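Local structure of ribonuclease-like 3 (Danio rerio, 2VQ9) at residues Q45-V50 / I106-R111; Q53-I56 / G62-C65; T88-T91 / Y97-N100. The protein cleaves RNA as a secreted pancreatic-type ribonuclease, promotes angiogenesis, and kills bacteria, chiefly Gram-negative ones, by an action that does not require its RNase activity. All coordinates share one frame; numbering follows the deposited sequence. Where two conformers were deposited one is given.

Interaction 1. Residues Q45-V50 / I106-R111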
loop_
_atom_site.group_PDB
_atom_site.type_symbol
_atom_site.label_atom_id
_atom_site.label_comp_id
_atom_site.label_asym_id
_atom_site.label_seq_id
_atom_site.Cartn_x
_atom_site.Cartn_y
_atom_site.Cartn_z
ATOM N N GLN A 45 -4.148 11.621 9.686
ATOM C CA GLN A 45 -3.243 12.369 10.559
ATOM C C GLN A 45 -2.063 11.540 11.112
ATOM O O GLN A 45 -1.205 12.063 11.860
ATOM C CB GLN A 45 -4.039 13.003 11.717
ATOM C CG GLN A 45 -5.137 13.989 11.282
ATOM C CD GLN A 45 -6.474 13.316 10.905
ATOM O OE1 GLN A 45 -6.663 12.096 11.071
ATOM N NE2 GLN A 45 -7.414 14.122 10.389
ATOM N N THR A 46 -1.997 10.259 10.751
ATOM C CA THR A 46 -0.930 9.420 11.306
ATOM C C THR A 46 0.043 8.802 10.293
ATOM O O THR A 46 0.758 7.809 10.589
ATOM C CB THR A 46 -1.485 8.389 12.298
ATOM O OG1 THR A 46 -2.576 7.697 11.693
ATOM C CG2 THR A 46 -2.018 9.130 13.543
ATOM N N CYS A 47 0.088 9.380 9.097
ATOM C CA CYS A 47 1.136 8.980 8.156
ATOM C C CYS A 47 2.534 9.028 8.757
ATOM O O CYS A 47 3.322 8.143 8.509
ATOM C CB CYS A 47 1.127 9.888 6.910
ATOM S SG CYS A 47 -0.302 9.653 5.829
ATOM N N ASP A 48 2.874 10.109 9.486
ATOM C CA ASP A 48 4.284 10.358 9.833
ATOM C C ASP A 48 4.841 9.264 10.735
ATOM O O ASP A 48 5.925 8.739 10.471
ATOM C CB ASP A 48 4.457 11.728 10.486
ATOM C CG ASP A 48 4.129 12.872 9.553
ATOM O OD1 ASP A 48 3.850 12.649 8.361
ATOM O OD2 ASP A 48 4.187 14.025 10.009
ATOM N N ARG A 49 4.086 8.888 11.766
ATOM C CA ARG A 49 4.547 7.852 12.701
ATOM C C ARG A 49 4.824 6.546 12.008
ATOM O O ARG A 49 5.900 5.984 12.164
ATOM C CB ARG A 49 3.559 7.616 13.853
ATOM C CG ARG A 49 4.161 6.639 14.928
ATOM C CD ARG A 49 3.155 6.278 16.016
ATOM N NE ARG A 49 2.178 5.282 15.562
ATOM C CZ ARG A 49 0.936 5.567 15.164
ATOM N NH2 ARG A 49 0.487 6.820 15.171
ATOM N N VAL A 50 3.868 6.083 11.206
ATOM C CA VAL A 50 3.993 4.767 10.565
ATOM C C VAL A 50 5.057 4.755 9.462
ATOM O O VAL A 50 5.847 3.807 9.355
ATOM C CB VAL A 50 2.627 4.250 10.042
ATOM C CG1 VAL A 50 2.768 2.870 9.408
ATOM C CG2 VAL A 50 1.641 4.220 11.184
ATOM N N ILE A 106 -5.573 5.197 2.621
ATOM C CA ILE A 106 -5.046 6.512 2.972
ATOM C C ILE A 106 -3.753 6.724 2.191
ATOM O O ILE A 106 -2.816 5.928 2.262
ATOM C CB ILE A 106 -4.840 6.672 4.520
ATOM C CG1 ILE A 106 -6.221 6.625 5.224
ATOM C CG2 ILE A 106 -3.958 7.942 4.835
ATOM C CD1 ILE A 106 -6.697 7.881 5.799
ATOM N N THR A 107 -3.735 7.779 1.397
ATOM C CA THR A 107 -2.563 8.118 0.587
ATOM C C THR A 107 -1.765 9.190 1.342
ATOM O O THR A 107 -2.290 10.246 1.685
ATOM C CB THR A 107 -3.002 8.593 -0.806
ATOM O OG1 THR A 107 -3.669 7.497 -1.463
ATOM C CG2 THR A 107 -1.799 9.041 -1.639
ATOM N N CYS A 108 -0.509 8.868 1.628
ATOM C CA CYS A 108 0.432 9.738 2.340
ATOM C C CYS A 108 1.382 10.379 1.333
ATOM O O CYS A 108 2.137 9.698 0.651
ATOM C CB CYS A 108 1.253 8.903 3.343
ATOM S SG CYS A 108 0.271 8.096 4.627
ATOM N N THR A 109 1.323 11.700 1.240
ATOM C CA THR A 109 2.103 12.437 0.249
ATOM C C THR A 109 3.053 13.352 0.993
ATOM O O THR A 109 2.622 14.115 1.857
ATOM C CB THR A 109 1.173 13.261 -0.646
ATOM O OG1 THR A 109 0.293 12.351 -1.327
ATOM C CG2 THR A 109 2.012 14.023 -1.681
ATOM N N LEU A 110 4.335 13.286 0.632
ATOM C CA LEU A 110 5.376 14.001 1.362
ATOM C C LEU A 110 5.256 15.548 1.247
ATOM O O LEU A 110 5.197 16.109 0.143
ATOM C CB LEU A 110 6.759 13.510 0.853
ATOM C CG LEU A 110 8.034 14.011 1.536
ATOM C CD1 LEU A 110 8.170 13.388 2.925
ATOM C CD2 LEU A 110 9.232 13.615 0.656
ATOM N N ARG A 111 5.211 16.194 2.401
ATOM C CA ARG A 111 5.008 17.646 2.557
ATOM C C ARG A 111 6.357 18.307 2.811
ATOM O O ARG A 111 6.602 19.463 2.425
ATOM C CB ARG A 111 4.179 17.810 3.843
ATOM C CG ARG A 111 2.989 18.633 3.795
ATOM C CD ARG A 111 2.489 18.715 5.229
ATOM N NE ARG A 111 2.129 20.083 5.602
ATOM C CZ ARG A 111 2.623 20.734 6.652
ATOM N NH1 ARG A 111 3.513 20.144 7.451
ATOM N NH2 ARG A 111 2.233 21.987 6.904
#
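Cys47 SG and Cys108 SG are joined by a disulfide of 2.0 Å. This bond makes up most of the contact; no hydrogen bond crosses between 45-50 and 106-111. The torsion about the S-S bond, chi3, is -83°, close to the unstrained value for a left-handed disulfide. Each sulfur lies anti to the carbonyl carbon of its own residue, which brings the two together across the contact. Both CA-CB bonds point toward the other segment, and the two CA atoms are 5.9 Å apart. Besides the sulfurs there is one apolar touch: the CG2 branch of Ile106 meets Cys47 SG at 4.2 Å.

Cys47 is the first residue of helix 47-53, and Cys108 lies within strand 103-112. Tyr121 packs on Cys47, and Phe71 packs on Cys108. Asp48 OD1 accepts a hydrogen bond from Tyr121 N. The backbone of Cys108 also bonds to Asn69, one of the substrate-binding residues, on the neighbouring strand. The three touching residues are all buried. Between these two segments the link is covalent and apolar, with no charged group taking part; such a disulfide is suited to a secreted protein.

Interaction 2. Residues Q53-I56 / G62-C65. Unlike the reference sequence in segment 53-56: Arg55 (reference Gly).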
loop_
_atom_site.group_PDB
_atom_site.type_symbol
_atom_site.label_atom_id
_atom_site.label_comp_id
_atom_site.label_asym_id
_atom_site.label_seq_id
_atom_site.Cartn_x
_atom_site.Cartn_y
_atom_site.Cartn_z
ATOM N N GLN A 53 8.342 4.655 11.530
ATOM C CA GLN A 53 8.521 3.429 12.310
ATOM C C GLN A 53 8.783 2.223 11.407
ATOM O O GLN A 53 9.700 1.402 11.676
ATOM C CB GLN A 53 7.280 3.222 13.175
ATOM C CG GLN A 53 7.493 2.373 14.399
ATOM C CD GLN A 53 6.449 2.677 15.459
ATOM O OE1 GLN A 53 6.733 3.333 16.471
ATOM N NE2 GLN A 53 5.231 2.273 15.198
ATOM N N ARG A 54 8.041 2.138 10.293
ATOM C CA ARG A 54 8.265 1.069 9.311
ATOM C C ARG A 54 9.431 1.330 8.400
ATOM O O ARG A 54 9.801 0.466 7.609
ATOM C CB ARG A 54 7.002 0.782 8.483
ATOM C CG ARG A 54 5.819 0.341 9.335
ATOM C CD ARG A 54 4.636 -0.029 8.452
ATOM N NE ARG A 54 3.522 -0.568 9.238
ATOM C CZ ARG A 54 2.500 -1.219 8.697
ATOM N NH1 ARG A 54 2.450 -1.365 7.367
ATOM N NH2 ARG A 54 1.520 -1.712 9.470
ATOM N N ARG A 55 10.029 2.507 8.534
ATOM C CA ARG A 55 11.175 2.934 7.710
ATOM C C ARG A 55 10.914 2.778 6.203
ATOM O O ARG A 55 11.677 2.129 5.457
ATOM C CB ARG A 55 12.482 2.243 8.158
ATOM C CG ARG A 55 13.748 3.055 7.856
ATOM C CD ARG A 55 15.012 2.319 8.314
ATOM N NE ARG A 55 16.266 3.042 7.971
ATOM C CZ ARG A 55 16.914 2.906 6.819
ATOM N NH1 ARG A 55 16.422 2.105 5.887
ATOM N NH2 ARG A 55 18.054 3.573 6.582
ATOM N N ILE A 56 9.805 3.344 5.761
ATOM C CA ILE A 56 9.419 3.230 4.352
ATOM C C ILE A 56 10.192 4.277 3.572
ATOM O O ILE A 56 10.139 5.456 3.897
ATOM C CB ILE A 56 7.888 3.372 4.184
ATOM C CG1 ILE A 56 7.216 2.145 4.848
ATOM C CG2 ILE A 56 7.526 3.484 2.691
ATOM C CD1 ILE A 56 5.707 2.347 5.247
ATOM N N GLY A 62 19.185 2.797 1.826
ATOM C CA GLY A 62 19.304 4.192 2.199
ATOM C C GLY A 62 18.129 4.661 3.027
ATOM O O GLY A 62 17.322 3.875 3.515
ATOM N N ASN A 63 18.043 5.970 3.158
ATOM C CA ASN A 63 17.280 6.602 4.184
ATOM C C ASN A 63 16.250 7.629 3.683
ATOM O O ASN A 63 15.694 8.394 4.473
ATOM C CB ASN A 63 18.306 7.361 5.044
ATOM C CG ASN A 63 17.818 7.568 6.372
ATOM O OD1 ASN A 63 16.818 6.938 6.743
ATOM N ND2 ASN A 63 18.467 8.470 7.139
ATOM N N ASP A 64 15.999 7.638 2.385
ATOM C CA ASP A 64 15.270 8.730 1.747
ATOM C C ASP A 64 13.765 8.592 1.940
ATOM O O ASP A 64 13.250 7.485 1.922
ATOM C CB ASP A 64 15.603 8.770 0.259
ATOM C CG ASP A 64 17.084 8.681 0.012
ATOM O OD1 ASP A 64 17.720 9.730 0.079
ATOM O OD2 ASP A 64 17.607 7.562 -0.184
ATOM N N CYS A 65 13.090 9.717 2.187
ATOM C CA CYS A 65 11.615 9.731 2.329
ATOM C C CYS A 65 10.955 9.303 1.015
ATOM O O CYS A 65 11.268 9.872 -0.034
ATOM C CB CYS A 65 11.154 11.159 2.678
ATOM S SG CYS A 65 11.817 11.882 4.186
#
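The guanidinium of Arg55 reaches Gly62 O with both terminal nitrogens. Arg55 NH1 lies 3.1 Å from Gly62 O, and Arg55 NH2 lies 3.2 Å from the same atom. Both N-H...O angles are near 120°, so both hydrogen bonds are weak. The carbonyl oxygen is thus shared by two bent bonds. Arg55 NH2 also approaches Asn63 OD1 at 3.6 Å, a proximity rather than a bond. The side chains of Arg55 and Asn63 cross at about a right angle, while their guanidinium and amide planes are almost parallel, 5° apart.

The arginine spans the distance because its chain is extended from CG to NE, and CG lies anti to the backbone N. His116 holds both segments: its NE2 is hydrogen-bonded to Ile56 O, its backbone bonds to that of Asn63, and its O accepts a weak hydrogen bond from Asn63 ND2. Further along, Cys65 is joined to Cys119 by a disulfide. Arg54, the cleavage site, takes no part in the contact and bonds instead to the carbonyls of Thr35 and Val38.

Arg55, which differs from the reference sequence, has positive phi. With two bonds back into the last turn, it completes a Schellman motif at the end of helix 47-53.

Interaction 3. Residues T88-T91 / Y97-N100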
loop_
_atom_site.group_PDB
_atom_site.type_symbol
_atom_site.label_atom_id
_atom_site.label_comp_id
_atom_site.label_asym_id
_atom_site.label_seq_id
_atom_site.Cartn_x
_atom_site.Cartn_y
_atom_site.Cartn_z
ATOM N N THR A 88 -10.473 -9.595 -9.641
ATOM C CA THR A 88 -10.674 -9.784 -11.075
ATOM C C THR A 88 -9.337 -9.541 -11.793
ATOM O O THR A 88 -8.775 -8.451 -11.684
ATOM C CB THR A 88 -11.700 -8.744 -11.606
ATOM O OG1 THR A 88 -12.990 -8.993 -11.036
ATOM C CG2 THR A 88 -11.796 -8.786 -13.131
ATOM N N ARG A 89 -8.835 -10.543 -12.516
ATOM C CA ARG A 89 -7.638 -10.364 -13.353
ATOM C C ARG A 89 -7.913 -9.303 -14.442
ATOM O O ARG A 89 -9.010 -9.262 -15.006
ATOM C CB ARG A 89 -7.205 -11.699 -13.959
ATOM C CG ARG A 89 -5.785 -11.705 -14.495
ATOM C CD ARG A 89 -5.496 -12.961 -15.326
ATOM N NE ARG A 89 -5.387 -14.180 -14.517
ATOM C CZ ARG A 89 -4.247 -14.815 -14.239
ATOM N NH1 ARG A 89 -3.086 -14.354 -14.692
ATOM N NH2 ARG A 89 -4.264 -15.918 -13.499
ATOM N N GLN A 90 -6.918 -8.464 -14.746
ATOM C CA GLN A 90 -7.186 -7.145 -15.380
ATOM C C GLN A 90 -7.819 -6.935 -16.796
ATOM O O GLN A 90 -8.826 -6.214 -16.891
ATOM C CB GLN A 90 -6.059 -6.153 -15.095
ATOM C CG GLN A 90 -6.239 -5.543 -13.733
ATOM C CD GLN A 90 -7.647 -5.016 -13.538
ATOM O OE1 GLN A 90 -8.595 -5.780 -13.302
ATOM N NE2 GLN A 90 -7.797 -3.702 -13.653
ATOM N N THR A 91 -7.268 -7.461 -17.894
ATOM C CA THR A 91 -5.961 -8.096 -18.061
ATOM C C THR A 91 -5.750 -8.013 -19.586
ATOM O O THR A 91 -6.236 -8.902 -20.296
ATOM C CB THR A 91 -5.962 -9.599 -17.594
ATOM O OG1 THR A 91 -4.947 -10.336 -18.288
ATOM C CG2 THR A 91 -7.317 -10.294 -17.875
ATOM N N TYR A 97 -4.670 -7.860 -10.176
ATOM C CA TYR A 97 -6.029 -8.162 -9.749
ATOM C C TYR A 97 -6.691 -6.964 -9.109
ATOM O O TYR A 97 -6.129 -6.375 -8.195
ATOM C CB TYR A 97 -6.010 -9.292 -8.727
ATOM C CG TYR A 97 -5.686 -10.611 -9.360
ATOM C CD1 TYR A 97 -6.692 -11.534 -9.610
ATOM C CD2 TYR A 97 -4.378 -10.919 -9.757
ATOM C CE1 TYR A 97 -6.407 -12.759 -10.213
ATOM C CE2 TYR A 97 -4.079 -12.144 -10.366
ATOM C CZ TYR A 97 -5.103 -13.053 -10.586
ATOM O OH TYR A 97 -4.838 -14.267 -11.182
ATOM N N MET A 98 -7.893 -6.624 -9.580
ATOM C CA MET A 98 -8.683 -5.562 -8.972
ATOM C C MET A 98 -9.652 -6.145 -7.949
ATOM O O MET A 98 -10.341 -7.124 -8.251
ATOM C CB MET A 98 -9.432 -4.767 -10.044
ATOM C CG MET A 98 -10.246 -3.608 -9.490
ATOM S SD MET A 98 -11.208 -2.726 -10.735
ATOM C CE MET A 98 -9.901 -2.166 -11.834
ATOM N N SER A 99 -9.712 -5.568 -6.737
ATOM C CA SER A 99 -10.609 -6.096 -5.722
ATOM C C SER A 99 -12.081 -5.955 -6.165
ATOM O O SER A 99 -12.453 -4.993 -6.848
ATOM C CB SER A 99 -10.389 -5.453 -4.338
ATOM O OG SER A 99 -10.784 -4.102 -4.326
ATOM N N ASN A 100 -12.892 -6.936 -5.787
ATOM C CA ASN A 100 -14.352 -6.848 -5.948
ATOM C C ASN A 100 -15.020 -5.915 -4.917
ATOM O O ASN A 100 -16.008 -5.269 -5.249
ATOM C CB ASN A 100 -15.017 -8.226 -5.876
ATOM C CG ASN A 100 -14.397 -9.251 -6.807
ATOM O OD1 ASN A 100 -14.282 -10.423 -6.446
ATOM N ND2 ASN A 100 -14.000 -8.829 -8.006
#
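The Tyr97 ring has Arg89 CA and CB over one face. Arg89 CA stands 4.0 Å above the ring plane, offset toward the rim, and Arg89 CB is 4.0 Å from Tyr97 CE1. The two side chains run side by side and point the same way. Arg89 starts with CG anti to its N and then bends at chi3, -72°, which brings the guanidinium round to the phenol end. Tyr97 OH then lies over one face of that group. It is 2.9 Å from Arg89 NH2, but the angle is too poor for a hydrogen bond. The guanidinium and ring planes are 58° apart.

The side chains of Thr88 and Met98 lie on the sheet face opposite to Arg89 and Tyr97; the two residues form a hydrogen-bonded antiparallel pair. Thr88 N is 2.8 Å from Met98 O, and Met98 N is 2.9 Å from Thr88 O. Beside them Tyr97 CA makes a CA-H...O contact of 3.4 Å to Thr88 O. Asn100 ND2 gives a weak hydrogen bond, 3.2 Å, to Thr88 OG1. The Gln90 side chain crosses Met98 at about a right angle. Met98 also packs on Val131 and Val146, and Tyr97 packs on Val82 and Cys134.

Arg89 and Tyr97 form the adjoining non-hydrogen-bonded pair. Strands 87-89 and 96-99 thus make an antiparallel beta hairpin at the margin of the ribonuclease A-type sheet.

Interaction 1 closes the longest loop of the chain among the three, and interactions 2 and 3 are nested inside it, one after the other. Interactions 1 and 2 are neighbours, with centres 12 Å apart. They touch where Leu110 CD2 packs on Cys65 CB at 3.7 Å, and they lie at the start of helix 47-53 and just after its end. Interaction 3 is remote, its centre 27 Å from that of interaction 1 and 30 Å from that of interaction 2, beyond the centre of the chain. Strands 96-99 and 103-112 both pair with strand 120-135, so interactions 1 and 3 share one antiparallel sheet. The contacts thus sit in both halves of the pancreatic ribonuclease fold.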